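Local coordinates for protein histidine kinase (Methanosarcina mazei, PDB 3LI9) that is probably a membrane-bound sensor histidine kinase, phosphorylating a protein histidine from ATP, with this extracellular PDC-fold (Cache) domain as its sensory part, at residues I65-P70 against G112-E117; P142-G147 against I210-L215. All coordinates share one frame; numbering follows the deposited sequence.

Contact 1 (I65-P70 against G112-E117); sequences ILNENP and GPVIIE
Val-114 meets both Asn-67 and Leu-66, spreading its two methyls over the last turn of helix 55-67. Segment 112-117 reaches it from a loop: Gly-112 and Pro-113 bring the chain to Val-114. There the side chain turns to the helix. CG1 stands opposite the backbone N (chi1 174°) and CG2 opposite the carbonyl carbon, an orientation that gives each methyl its own neighbour. Val-114 CG2 lies 3.7 Å from Asn-67 OD1, an apolar group against an amide oxygen at the exposed border. Val-114 CG1 faces the buried side, 4.2 Å from Leu-66 CD2, and Cys-107 and Lys-109 close in around the same pair. In this PDC-fold sensor domain the contact thus sets the end of helix 55-67 against the residue that leads into strand 115-118, which pairs with strand 105-108 of the larger antiparallel sheet. Ile-115 turns away from the helix end and takes up backbone pairing with Asn-108; Ile-116 packs on Met-59 and Lys-63, earlier in the same helix, and Glu-117 continues the pairing with Tyr-106. Within 65-70, Asn-69 ND2 donates to Ile-65 O (2.9 Å, 164°), closing the end of the helix beyond Asn-67.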
loop_
_atom_site.group_PDB
_atom_site.type_symbol
_atom_site.label_atom_id
_atom_site.label_comp_id
_atom_site.label_asym_id
_atom_site.label_seq_id
_atom_site.Cartn_x
_atom_site.Cartn_y
_atom_site.Cartn_z
ATOM N N ILE A 65 -7.792 -6.260 -16.277
ATOM C CA ILE A 65 -7.651 -5.145 -15.337
ATOM C C ILE A 65 -6.140 -4.889 -15.135
ATOM O O ILE A 65 -5.705 -3.746 -15.027
ATOM C CB ILE A 65 -8.332 -5.543 -13.999
ATOM C CG1 ILE A 65 -9.855 -5.552 -14.192
ATOM C CG2 ILE A 65 -7.944 -4.510 -12.856
ATOM C CD1 ILE A 65 -10.612 -6.074 -12.969
ATOM N N LEU A 66 -5.296 -5.919 -15.049
ATOM C CA LEU A 66 -3.854 -5.689 -14.898
ATOM C C LEU A 66 -3.288 -4.934 -16.114
ATOM O O LEU A 66 -2.605 -3.940 -15.958
ATOM C CB LEU A 66 -3.142 -7.046 -14.713
ATOM C CG LEU A 66 -1.612 -6.916 -14.716
ATOM C CD1 LEU A 66 -1.243 -6.160 -13.405
ATOM C CD2 LEU A 66 -1.042 -8.322 -14.670
ATOM N N ASN A 67 -3.668 -5.397 -17.284
ATOM C CA ASN A 67 -3.144 -4.811 -18.558
ATOM C C ASN A 67 -3.584 -3.386 -18.753
ATOM O O ASN A 67 -2.796 -2.597 -19.391
ATOM C CB ASN A 67 -3.469 -5.713 -19.754
ATOM C CG ASN A 67 -2.506 -6.930 -19.793
ATOM O OD1 ASN A 67 -1.296 -6.828 -19.376
ATOM N ND2 ASN A 67 -2.988 -8.039 -20.311
ATOM N N GLU A 68 -4.760 -3.004 -18.259
ATOM C CA GLU A 68 -5.276 -1.651 -18.456
ATOM C C GLU A 68 -4.811 -0.688 -17.341
ATOM O O GLU A 68 -5.181 0.476 -17.352
ATOM C CB GLU A 68 -6.823 -1.686 -18.430
ATOM C CG GLU A 68 -7.468 -2.426 -19.661
ATOM C CD GLU A 68 -7.245 -1.764 -20.980
ATOM O OE1 GLU A 68 -6.798 -0.591 -21.044
ATOM O OE2 GLU A 68 -7.485 -2.426 -21.987
ATOM N N ASN A 69 -4.020 -1.205 -16.377
ATOM C CA ASN A 69 -3.596 -0.382 -15.249
ATOM C C ASN A 69 -2.105 -0.592 -15.013
ATOM O O ASN A 69 -1.688 -1.380 -14.182
ATOM C CB ASN A 69 -4.363 -0.837 -13.978
ATOM C CG ASN A 69 -5.784 -0.299 -13.962
ATOM O OD1 ASN A 69 -6.014 0.884 -13.713
ATOM N ND2 ASN A 69 -6.768 -1.164 -14.249
ATOM N N PRO A 70 -1.252 0.153 -15.743
ATOM C CA PRO A 70 0.192 -0.052 -15.680
ATOM C C PRO A 70 0.777 0.260 -14.300
ATOM O O PRO A 70 1.935 -0.116 -14.059
ATOM C CB PRO A 70 0.779 0.919 -16.732
ATOM C CG PRO A 70 -0.384 1.573 -17.410
ATOM C CD PRO A 70 -1.703 1.194 -16.665
ATOM N N GLY A 112 8.278 -10.164 -15.071
ATOM C CA GLY A 112 8.311 -9.525 -16.391
ATOM C C GLY A 112 7.105 -9.776 -17.297
ATOM O O GLY A 112 6.280 -8.895 -17.548
ATOM N N PRO A 113 6.957 -11.013 -17.836
ATOM C CA PRO A 113 5.797 -11.275 -18.707
ATOM C C PRO A 113 4.527 -11.524 -17.800
ATOM O O PRO A 113 4.672 -11.834 -16.596
ATOM C CB PRO A 113 6.197 -12.572 -19.434
ATOM C CG PRO A 113 7.174 -13.244 -18.518
ATOM C CD PRO A 113 7.969 -12.071 -17.881
ATOM N N VAL A 114 3.348 -11.373 -18.348
ATOM C CA VAL A 114 2.083 -11.609 -17.578
ATOM C C VAL A 114 1.854 -13.110 -17.472
ATOM O O VAL A 114 1.835 -13.830 -18.466
ATOM C CB VAL A 114 0.881 -10.946 -18.268
ATOM C CG1 VAL A 114 -0.447 -11.280 -17.601
ATOM C CG2 VAL A 114 1.106 -9.413 -18.353
ATOM N N ILE A 115 1.769 -13.601 -16.250
ATOM C CA ILE A 115 1.472 -15.007 -16.004
ATOM C C ILE A 115 0.389 -15.148 -14.936
ATOM O O ILE A 115 0.075 -14.167 -14.240
ATOM C CB ILE A 115 2.690 -15.848 -15.607
ATOM C CG1 ILE A 115 3.244 -15.496 -14.289
ATOM C CG2 ILE A 115 3.768 -15.864 -16.798
ATOM C CD1 ILE A 115 4.189 -16.647 -13.760
ATOM N N ILE A 116 -0.230 -16.350 -14.853
ATOM C CA ILE A 116 -1.179 -16.551 -13.741
ATOM C C ILE A 116 -0.710 -17.749 -12.995
ATOM O O ILE A 116 -0.522 -18.817 -13.605
ATOM C CB ILE A 116 -2.653 -16.754 -14.207
ATOM C CG1 ILE A 116 -3.094 -15.498 -14.985
ATOM C CG2 ILE A 116 -3.483 -17.063 -12.952
ATOM C CD1 ILE A 116 -4.527 -15.565 -15.527
ATOM N N GLU A 117 -0.483 -17.581 -11.705
ATOM C CA GLU A 117 -0.032 -18.702 -10.828
ATOM C C GLU A 117 -0.893 -18.662 -9.581
ATOM O O GLU A 117 -1.469 -17.636 -9.287
ATOM C CB GLU A 117 1.468 -18.564 -10.461
ATOM C CG GLU A 117 1.916 -17.247 -9.891
ATOM C CD GLU A 117 3.443 -17.002 -10.216
ATOM O OE1 GLU A 117 3.787 -15.805 -10.341
ATOM O OE2 GLU A 117 4.285 -18.005 -10.388
#

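Contact 2 (P142-G147 against I210-L215); sequences PYFYEG and IGEKSL
Phe-144 reaches across to Ile-210, Gly-211 and Glu-212, and its ring supplies most of the surface that strand 143-145 offers to this loop. The arrangement belongs to the PDC fold of the extracellular sensor: strand 143-145 is part of the larger antiparallel sheet, whereas 210-215 lies in the loop between strand 190-194 of the smaller sheet and helix 221-231. Phe-144 has CG opposite its carbonyl carbon and beside the backbone N (chi1 -74°), which sends the ring out from the strand to the loop. Gly-211 CA and Glu-212 OE2 lie on opposite sides of the ring plane, with Ile-210 O in it. That oxygen comes to the edge, 3.5 Å from Phe-144 CZ, so the carbonyl faces the slightly positive C-H rim. Gly-211 CA approaches Phe-144 CE2 obliquely at 3.9 Å; having no side chain, this residue lets the ring come close to the backbone. Glu-212 folds back at chi2 (-63°) and brings OE2 obliquely to Phe-144 CE2 (3.7 Å), beyond the ring's outline and off its plane; ring and carboxylate are nearly parallel (8°), but the carboxylate does not lie over the ring. Phe-149 of strand 148-159 also meets the Phe-144 ring, its plane inclined to it, and touches the side chains of Pro-142 and Ile-210. Backbone hydrogen bonds with Phe-200 hold Gly-211 and Lys-213 to the chain just after strand 190-194. Direct hydrogen bonds between the two segments are absent, and a water takes their place: it donates to Gly-211 O at 2.7 Å and, weakly, to Pro-142 O at 3.4 Å.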
loop_
_atom_site.group_PDB
_atom_site.type_symbol
_atom_site.label_atom_id
_atom_site.label_comp_id
_atom_site.label_asym_id
_atom_site.label_seq_id
_atom_site.Cartn_x
_atom_site.Cartn_y
_atom_site.Cartn_z
ATOM N N PRO A 142 3.749 -1.861 3.467
ATOM C CA PRO A 142 4.608 -2.113 2.293
ATOM C C PRO A 142 5.598 -3.230 2.562
ATOM O O PRO A 142 5.996 -3.499 3.730
ATOM C CB PRO A 142 5.360 -0.788 2.117
ATOM C CG PRO A 142 5.476 -0.270 3.637
ATOM C CD PRO A 142 3.969 -0.490 3.957
ATOM N N TYR A 143 5.985 -3.906 1.496
ATOM C CA TYR A 143 6.864 -5.097 1.661
ATOM C C TYR A 143 7.590 -5.333 0.371
ATOM O O TYR A 143 7.241 -4.829 -0.738
ATOM C CB TYR A 143 6.041 -6.324 2.060
ATOM C CG TYR A 143 4.997 -6.719 1.038
ATOM C CD1 TYR A 143 5.293 -7.643 -0.006
ATOM C CD2 TYR A 143 3.704 -6.138 1.100
ATOM C CE1 TYR A 143 4.285 -7.967 -0.965
ATOM C CE2 TYR A 143 2.699 -6.483 0.193
ATOM C CZ TYR A 143 3.015 -7.368 -0.845
ATOM O OH TYR A 143 2.068 -7.730 -1.746
ATOM N N PHE A 144 8.657 -6.123 0.487
ATOM C CA PHE A 144 9.304 -6.576 -0.740
ATOM C C PHE A 144 8.846 -7.982 -1.117
ATOM O O PHE A 144 8.652 -8.841 -0.233
ATOM C CB PHE A 144 10.816 -6.656 -0.487
ATOM C CG PHE A 144 11.483 -5.323 -0.427
ATOM C CD1 PHE A 144 11.815 -4.688 -1.577
ATOM C CD2 PHE A 144 11.713 -4.697 0.807
ATOM C CE1 PHE A 144 12.419 -3.398 -1.585
ATOM C CE2 PHE A 144 12.335 -3.398 0.797
ATOM C CZ PHE A 144 12.678 -2.778 -0.397
ATOM N N TYR A 145 8.688 -8.212 -2.441
ATOM C CA TYR A 145 8.294 -9.541 -2.926
ATOM C C TYR A 145 9.029 -9.758 -4.235
ATOM O O TYR A 145 8.975 -8.910 -5.117
ATOM C CB TYR A 145 6.801 -9.641 -3.100
ATOM C CG TYR A 145 6.369 -10.946 -3.717
ATOM C CD1 TYR A 145 6.322 -12.102 -2.959
ATOM C CD2 TYR A 145 6.053 -11.005 -5.055
ATOM C CE1 TYR A 145 5.911 -13.291 -3.522
ATOM C CE2 TYR A 145 5.630 -12.225 -5.653
ATOM C CZ TYR A 145 5.566 -13.333 -4.851
ATOM O OH TYR A 145 5.168 -14.513 -5.417
ATOM N N GLU A 146 9.860 -10.819 -4.271
ATOM C CA GLU A 146 10.674 -11.079 -5.480
ATOM C C GLU A 146 11.376 -9.819 -5.966
ATOM O O GLU A 146 11.491 -9.521 -7.193
ATOM C CB GLU A 146 9.826 -11.907 -6.551
ATOM C CG GLU A 146 9.314 -13.216 -5.904
ATOM C CD GLU A 146 8.444 -14.141 -6.787
ATOM O OE1 GLU A 146 8.016 -15.256 -6.297
ATOM O OE2 GLU A 146 8.197 -13.726 -7.932
ATOM N N GLY A 147 11.956 -9.059 -5.000
ATOM C CA GLY A 147 12.775 -7.905 -5.337
ATOM C C GLY A 147 12.002 -6.598 -5.572
ATOM O O GLY A 147 12.606 -5.605 -5.782
ATOM N N ILE A 210 14.683 2.430 2.637
ATOM C CA ILE A 210 13.319 2.184 1.999
ATOM C C ILE A 210 12.850 0.754 2.286
ATOM O O ILE A 210 13.530 -0.257 1.947
ATOM C CB ILE A 210 13.313 2.524 0.532
ATOM C CG1 ILE A 210 13.704 4.004 0.283
ATOM C CG2 ILE A 210 11.962 2.119 -0.163
ATOM C CD1 ILE A 210 13.909 4.362 -1.173
ATOM N N GLY A 211 11.686 0.654 2.924
ATOM C CA GLY A 211 11.120 -0.629 3.305
ATOM C C GLY A 211 11.825 -1.363 4.402
ATOM O O GLY A 211 11.456 -2.510 4.690
ATOM N N GLU A 212 12.808 -0.708 5.047
ATOM C CA GLU A 212 13.708 -1.377 5.995
ATOM C C GLU A 212 13.718 -0.719 7.350
ATOM O O GLU A 212 13.629 -1.412 8.365
ATOM C CB GLU A 212 15.128 -1.543 5.436
ATOM C CG GLU A 212 15.216 -2.438 4.171
ATOM C CD GLU A 212 14.776 -3.910 4.447
ATOM O OE1 GLU A 212 14.632 -4.293 5.618
ATOM O OE2 GLU A 212 14.538 -4.685 3.484
ATOM N N LYS A 213 13.744 0.591 7.397
ATOM C CA LYS A 213 13.857 1.266 8.669
ATOM C C LYS A 213 12.541 1.991 8.933
ATOM O O LYS A 213 11.886 2.396 7.982
ATOM C CB LYS A 213 14.954 2.313 8.579
ATOM C CG LYS A 213 15.135 3.078 9.940
ATOM C CD LYS A 213 16.486 3.814 9.971
ATOM C CE LYS A 213 17.673 2.887 9.615
ATOM N NZ LYS A 213 18.198 2.216 10.839
ATOM N N SER A 214 12.162 2.151 10.192
ATOM C CA SER A 214 11.025 2.950 10.563
ATOM C C SER A 214 11.428 4.162 11.419
ATOM O O SER A 214 12.492 4.169 12.069
ATOM C CB SER A 214 10.099 2.080 11.448
ATOM O OG SER A 214 9.057 2.903 11.946
ATOM N N LEU A 215 10.624 5.213 11.365
ATOM C CA LEU A 215 10.797 6.347 12.266
ATOM C C LEU A 215 10.901 5.862 13.688
ATOM O O LEU A 215 11.639 6.458 14.489
ATOM C CB LEU A 215 9.614 7.327 12.167
ATOM C CG LEU A 215 9.582 8.064 10.840
ATOM C CD1 LEU A 215 8.315 8.952 10.745
ATOM C CD2 LEU A 215 10.765 8.913 10.649
HETATM O O HOH W 1 9.375 -3.942 3.855
#

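Neither contact is a buried core. Contact 1 is partly buried, with Leu-66 on its inner side, while contact 2 lies at the surface, although its centre lies closer to the centre of the chain (about 11 Å against 18 Å). Both reach the larger antiparallel sheet, by different strands: 112-117 enters 115-118, and 142-147 holds 143-145. Contact 1 joins that sheet to a helix, whereas contact 2 joins it to a loop that follows the first strand of the smaller sheet. The chemistry follows the place: methyl packing with one amide oxygen at the exposed edge in contact 1, an aromatic ring among oxygens plus a bridging water in contact 2. Their centres are 22 Å apart, without touching.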